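PDB 5LVA: NAD(P)H-FMN oxidoreductase from Bacillus subtilis, which binds flavin mononucleotide and probably acts as an NAD(P)H-dependent flavin reductase, passing electrons from the nicotinamide cofactor to flavin. Local coordinates for residues E43-C54 / K77-W87. Numbering follows the deposited sequence.
Sequences EAIDVEKEQKLC and KWLDHVLLYGW
Q51 lies flat on the indole of W87. Its CB sits 3.5 Å from W87 CZ2, and its CG is over the centre of the six-membered ring, 3.3 Å from the centroid in a CH-pi contact. CD then passes above W87 CD2 and CG, with the amide plane tilted only 15° from the indole. The chain is extended beyond CG (chi2 179°), which lays the amide over the five-membered ring: OE1 is 4.0 Å from W87 CD1, while NE2, beside the CD2-CG bond, gives a nearly straight hydrogen bond to V82 O (3.1 Å), arriving in the carbonyl plane. A glutamine suits this place because its methylenes can cover an aromatic face while its amide serves the carbonyl at the end of a helix. W87 NE1 in turn bonds E55 OE2. With an alanine in place of W87, a gap would probably open beneath Q51, leaving its amide freer to turn, and E55 would lose its indole partner.

In this flavodoxin-like fold, helices 47-56 and 73-82 flank the parallel sheet, and the short segments 47-54 and 77-82 cross almost perpendicularly, their axes 10.2 Å apart. Where they meet, W78 suits as a flat apolar ring with one N-H, and E50 as its acceptor: NE1 donates to E50 OE1 (3.1 Å, N-H...O 175°), in the indole plane but from above the carboxylate plane. R34 forms a salt bridge to the same oxygen and Y40 bonds OE2; R34 would be expected to favour the ionised form of buried E50. C54, small enough for the ring edge, sets SG 3.8 Å from W78 CH2, whereas V82 CG2 packs over one indole face near its rim. Beta-branching lets I45 touch helix 73-82 twice, CD1 reaching W78 CA (3.8 Å) and CG2 meeting V82 CG2. Farther out, E43 OE1 and K77 NZ form a salt bridge with a weak hydrogen bond.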
loop_
_atom_site.group_PDB
_atom_site.type_symbol
_atom_site.label_atom_id
_atom_site.label_comp_id
_atom_site.label_asym_id
_atom_site.label_seq_id
_atom_site.Cartn_x
_atom_site.Cartn_y
_atom_site.Cartn_z
ATOM N N GLU A 43 -16.313 8.295 -1.770
ATOM C CA GLU A 43 -14.970 8.779 -2.127
ATOM C C GLU A 43 -14.710 10.226 -1.722
ATOM O O GLU A 43 -13.818 10.862 -2.261
ATOM C CB GLU A 43 -14.722 8.615 -3.628
ATOM C CG GLU A 43 -14.502 7.177 -4.050
ATOM C CD GLU A 43 -14.505 6.995 -5.547
ATOM O OE1 GLU A 43 -15.134 7.821 -6.246
ATOM O OE2 GLU A 43 -13.903 6.014 -6.027
ATOM N N ALA A 44 -15.485 10.743 -0.774
ATOM C CA ALA A 44 -15.254 12.089 -0.266
ATOM C C ALA A 44 -14.301 12.028 0.911
ATOM O O ALA A 44 -14.697 11.677 2.004
ATOM C CB ALA A 44 -16.547 12.745 0.129
ATOM N N ILE A 45 -13.041 12.377 0.675
ATOM C CA ILE A 45 -11.978 12.127 1.639
ATOM C C ILE A 45 -11.826 13.272 2.628
ATOM O O ILE A 45 -11.881 14.431 2.260
ATOM C CB ILE A 45 -10.641 11.866 0.905
ATOM C CG1 ILE A 45 -10.765 10.609 0.042
ATOM C CG2 ILE A 45 -9.482 11.714 1.881
ATOM C CD1 ILE A 45 -9.502 10.211 -0.673
ATOM N N ASP A 46 -11.674 12.927 3.894
ATOM C CA ASP A 46 -11.406 13.897 4.938
ATOM C C ASP A 46 -9.899 14.171 4.950
ATOM O O ASP A 46 -9.126 13.442 5.570
ATOM C CB ASP A 46 -11.903 13.359 6.282
ATOM C CG ASP A 46 -11.918 14.405 7.384
ATOM O OD1 ASP A 46 -10.995 15.240 7.449
ATOM O OD2 ASP A 46 -12.859 14.363 8.208
ATOM N N VAL A 47 -9.487 15.216 4.246
ATOM C CA VAL A 47 -8.076 15.462 4.012
ATOM C C VAL A 47 -7.306 15.639 5.315
ATOM O O VAL A 47 -6.273 15.014 5.522
ATOM C CB VAL A 47 -7.884 16.689 3.097
ATOM C CG1 VAL A 47 -6.424 17.083 3.010
ATOM C CG2 VAL A 47 -8.436 16.385 1.714
ATOM N N GLU A 48 -7.837 16.464 6.203
ATOM C CA GLU A 48 -7.167 16.767 7.456
ATOM C C GLU A 48 -7.013 15.525 8.310
ATOM O O GLU A 48 -5.987 15.330 8.948
ATOM C CB GLU A 48 -7.927 17.852 8.225
ATOM C CG GLU A 48 -7.227 18.302 9.481
ATOM C CD GLU A 48 -7.927 19.439 10.170
ATOM O OE1 GLU A 48 -9.140 19.600 9.955
ATOM O OE2 GLU A 48 -7.274 20.157 10.948
ATOM N N LYS A 49 -8.037 14.686 8.310
ATOM C CA LYS A 49 -8.014 13.432 9.044
ATOM C C LYS A 49 -6.879 12.543 8.564
ATOM O O LYS A 49 -6.111 12.017 9.367
ATOM C CB LYS A 49 -9.349 12.698 8.894
ATOM C CG LYS A 49 -9.431 11.395 9.687
ATOM C CD LYS A 49 -10.690 10.612 9.354
ATOM C CE LYS A 49 -10.621 9.212 9.937
ATOM N NZ LYS A 49 -11.732 8.335 9.443
ATOM N N GLU A 50 -6.781 12.391 7.247
ATOM C CA GLU A 50 -5.739 11.590 6.628
ATOM C C GLU A 50 -4.355 12.142 6.932
ATOM O O GLU A 50 -3.473 11.408 7.363
ATOM C CB GLU A 50 -5.950 11.523 5.123
ATOM C CG GLU A 50 -7.303 11.034 4.713
ATOM C CD GLU A 50 -7.597 9.655 5.224
ATOM O OE1 GLU A 50 -6.714 8.786 5.155
ATOM O OE2 GLU A 50 -8.723 9.444 5.704
ATOM N N GLN A 51 -4.171 13.436 6.702
ATOM C CA GLN A 51 -2.924 14.102 7.049
ATOM C C GLN A 51 -2.526 13.842 8.491
ATOM O O GLN A 51 -1.389 13.490 8.757
ATOM C CB GLN A 51 -3.028 15.606 6.812
ATOM C CG GLN A 51 -2.864 15.997 5.359
ATOM C CD GLN A 51 -2.985 17.477 5.143
ATOM O OE1 GLN A 51 -3.226 18.236 6.080
ATOM N NE2 GLN A 51 -2.832 17.901 3.908
ATOM N N LYS A 52 -3.468 14.001 9.413
ATOM C CA LYS A 52 -3.188 13.860 10.839
ATOM C C LYS A 52 -2.781 12.451 11.218
ATOM O O LYS A 52 -2.021 12.247 12.155
ATOM C CB LYS A 52 -4.399 14.266 11.662
ATOM C CG LYS A 52 -4.505 15.731 11.982
ATOM C CD LYS A 52 -5.817 15.974 12.715
ATOM C CE LYS A 52 -5.659 16.978 13.828
ATOM N NZ LYS A 52 -4.393 16.743 14.588
ATOM N N LEU A 53 -3.298 11.476 10.492
ATOM C CA LEU A 53 -2.951 10.093 10.763
ATOM C C LEU A 53 -1.549 9.780 10.276
ATOM O O LEU A 53 -0.791 9.115 10.973
ATOM C CB LEU A 53 -3.967 9.146 10.123
ATOM C CG LEU A 53 -5.259 9.051 10.927
ATOM C CD1 LEU A 53 -6.373 8.361 10.151
ATOM C CD2 LEU A 53 -4.981 8.338 12.216
ATOM N N CYS A 54 -1.216 10.248 9.076
ATOM C CA CYS A 54 0.150 10.116 8.553
ATOM C C CYS A 54 1.150 10.708 9.537
ATOM O O CYS A 54 2.154 10.092 9.856
ATOM C CB CYS A 54 0.306 10.805 7.190
ATOM S SG CYS A 54 -0.657 10.113 5.827
ATOM N N LYS A 77 -6.818 9.252 -6.055
ATOM C CA LYS A 77 -7.531 10.387 -5.490
ATOM C C LYS A 77 -6.993 10.783 -4.120
ATOM O O LYS A 77 -6.899 11.964 -3.797
ATOM C CB LYS A 77 -9.017 10.068 -5.387
ATOM C CG LYS A 77 -9.870 11.233 -4.987
ATOM C CD LYS A 77 -11.320 10.842 -5.002
ATOM C CE LYS A 77 -11.839 10.738 -6.406
ATOM N NZ LYS A 77 -13.304 10.455 -6.396
ATOM N N TRP A 78 -6.632 9.787 -3.320
ATOM C CA TRP A 78 -6.002 10.038 -2.034
ATOM C C TRP A 78 -4.698 10.822 -2.169
ATOM O O TRP A 78 -4.478 11.785 -1.444
ATOM C CB TRP A 78 -5.736 8.726 -1.312
ATOM C CG TRP A 78 -5.341 8.880 0.114
ATOM C CD1 TRP A 78 -6.158 8.780 1.199
ATOM C CD2 TRP A 78 -4.028 9.147 0.621
ATOM N NE1 TRP A 78 -5.440 8.975 2.346
ATOM C CE2 TRP A 78 -4.129 9.200 2.019
ATOM C CE3 TRP A 78 -2.777 9.343 0.029
ATOM C CZ2 TRP A 78 -3.027 9.441 2.837
ATOM C CZ3 TRP A 78 -1.689 9.591 0.842
ATOM C CH2 TRP A 78 -1.821 9.631 2.229
ATOM N N LEU A 79 -3.830 10.400 -3.081
ATOM C CA LEU A 79 -2.575 11.109 -3.309
ATOM C C LEU A 79 -2.852 12.541 -3.720
ATOM O O LEU A 79 -2.311 13.475 -3.142
ATOM C CB LEU A 79 -1.738 10.402 -4.378
ATOM C CG LEU A 79 -1.349 8.952 -4.082
ATOM C CD1 LEU A 79 -0.768 8.292 -5.304
ATOM C CD2 LEU A 79 -0.379 8.854 -2.910
ATOM N N ASP A 80 -3.717 12.700 -4.709
ATOM C CA ASP A 80 -4.028 14.008 -5.254
ATOM C C ASP A 80 -4.559 14.950 -4.205
ATOM O O ASP A 80 -4.177 16.122 -4.167
ATOM C CB ASP A 80 -5.048 13.888 -6.388
ATOM C CG ASP A 80 -4.464 13.277 -7.631
ATOM O OD1 ASP A 80 -3.248 13.008 -7.640
ATOM O OD2 ASP A 80 -5.213 13.061 -8.603
ATOM N N HIS A 81 -5.446 14.440 -3.356
ATOM C CA HIS A 81 -6.189 15.290 -2.446
ATOM C C HIS A 81 -5.496 15.502 -1.114
ATOM O O HIS A 81 -5.673 16.546 -0.491
ATOM C CB HIS A 81 -7.575 14.715 -2.216
ATOM C CG HIS A 81 -8.471 14.824 -3.404
ATOM N ND1 HIS A 81 -9.842 14.771 -3.310
ATOM C CD2 HIS A 81 -8.190 14.978 -4.719
ATOM C CE1 HIS A 81 -10.368 14.893 -4.513
ATOM N NE2 HIS A 81 -9.387 15.018 -5.386
ATOM N N VAL A 82 -4.707 14.525 -0.681
ATOM C CA VAL A 82 -4.083 14.601 0.633
ATOM C C VAL A 82 -2.689 15.235 0.608
ATOM O O VAL A 82 -2.369 16.052 1.471
ATOM C CB VAL A 82 -4.009 13.205 1.285
ATOM C CG1 VAL A 82 -3.297 13.261 2.623
ATOM C CG2 VAL A 82 -5.412 12.633 1.471
ATOM N N LEU A 83 -1.873 14.888 -0.385
ATOM C CA LEU A 83 -0.495 15.390 -0.457
ATOM C C LEU A 83 -0.393 16.821 -0.991
ATOM O O LEU A 83 -0.101 17.042 -2.155
ATOM C CB LEU A 83 0.352 14.459 -1.316
ATOM C CG LEU A 83 0.357 12.992 -0.890
ATOM C CD1 LEU A 83 1.026 12.168 -1.938
ATOM C CD2 LEU A 83 1.062 12.815 0.433
ATOM N N LEU A 84 -0.607 17.792 -0.114
ATOM C CA LEU A 84 -0.758 19.176 -0.548
ATOM C C LEU A 84 0.451 20.068 -0.272
ATOM O O LEU A 84 1.277 19.773 0.594
ATOM C CB LEU A 84 -1.995 19.786 0.101
ATOM C CG LEU A 84 -3.317 19.102 -0.236
ATOM C CD1 LEU A 84 -4.445 19.773 0.509
ATOM C CD2 LEU A 84 -3.586 19.142 -1.711
ATOM N N TYR A 85 0.527 21.152 -1.042
ATOM C CA TYR A 85 1.551 22.165 -0.890
ATOM C C TYR A 85 1.553 22.673 0.537
ATOM O O TYR A 85 0.515 22.952 1.089
ATOM C CB TYR A 85 1.317 23.320 -1.874
ATOM C CG TYR A 85 2.418 24.352 -1.850
ATOM C CD1 TYR A 85 2.459 25.343 -0.876
ATOM C CD2 TYR A 85 3.445 24.315 -2.783
ATOM C CE1 TYR A 85 3.479 26.267 -0.839
ATOM C CE2 TYR A 85 4.460 25.237 -2.757
ATOM C CZ TYR A 85 4.472 26.210 -1.786
ATOM O OH TYR A 85 5.493 27.130 -1.772
ATOM N N GLY A 86 2.721 22.795 1.141
ATOM C CA GLY A 86 2.791 23.306 2.493
ATOM C C GLY A 86 2.596 22.230 3.537
ATOM O O GLY A 86 2.686 22.491 4.732
ATOM N N TRP A 87 2.321 21.010 3.094
ATOM C CA TRP A 87 2.213 19.907 4.029
ATOM C C TRP A 87 3.135 18.771 3.642
ATOM O O TRP A 87 3.953 18.320 4.432
ATOM C CB TRP A 87 0.774 19.386 4.128
ATOM C CG TRP A 87 0.673 18.289 5.156
ATOM C CD1 TRP A 87 0.718 18.433 6.509
ATOM C CD2 TRP A 87 0.538 16.884 4.910
ATOM N NE1 TRP A 87 0.610 17.216 7.118
ATOM C CE2 TRP A 87 0.505 16.248 6.158
ATOM C CE3 TRP A 87 0.448 16.105 3.756
ATOM C CZ2 TRP A 87 0.389 14.874 6.282
ATOM C CZ3 TRP A 87 0.326 14.751 3.885
ATOM C CH2 TRP A 87 0.291 14.147 5.137
HETATM O O HOH W 1 -14.735 12.605 -4.850
HETATM O O HOH W 2 -10.847 15.278 -0.531
HETATM O O HOH W 3 -11.534 13.712 -1.943
#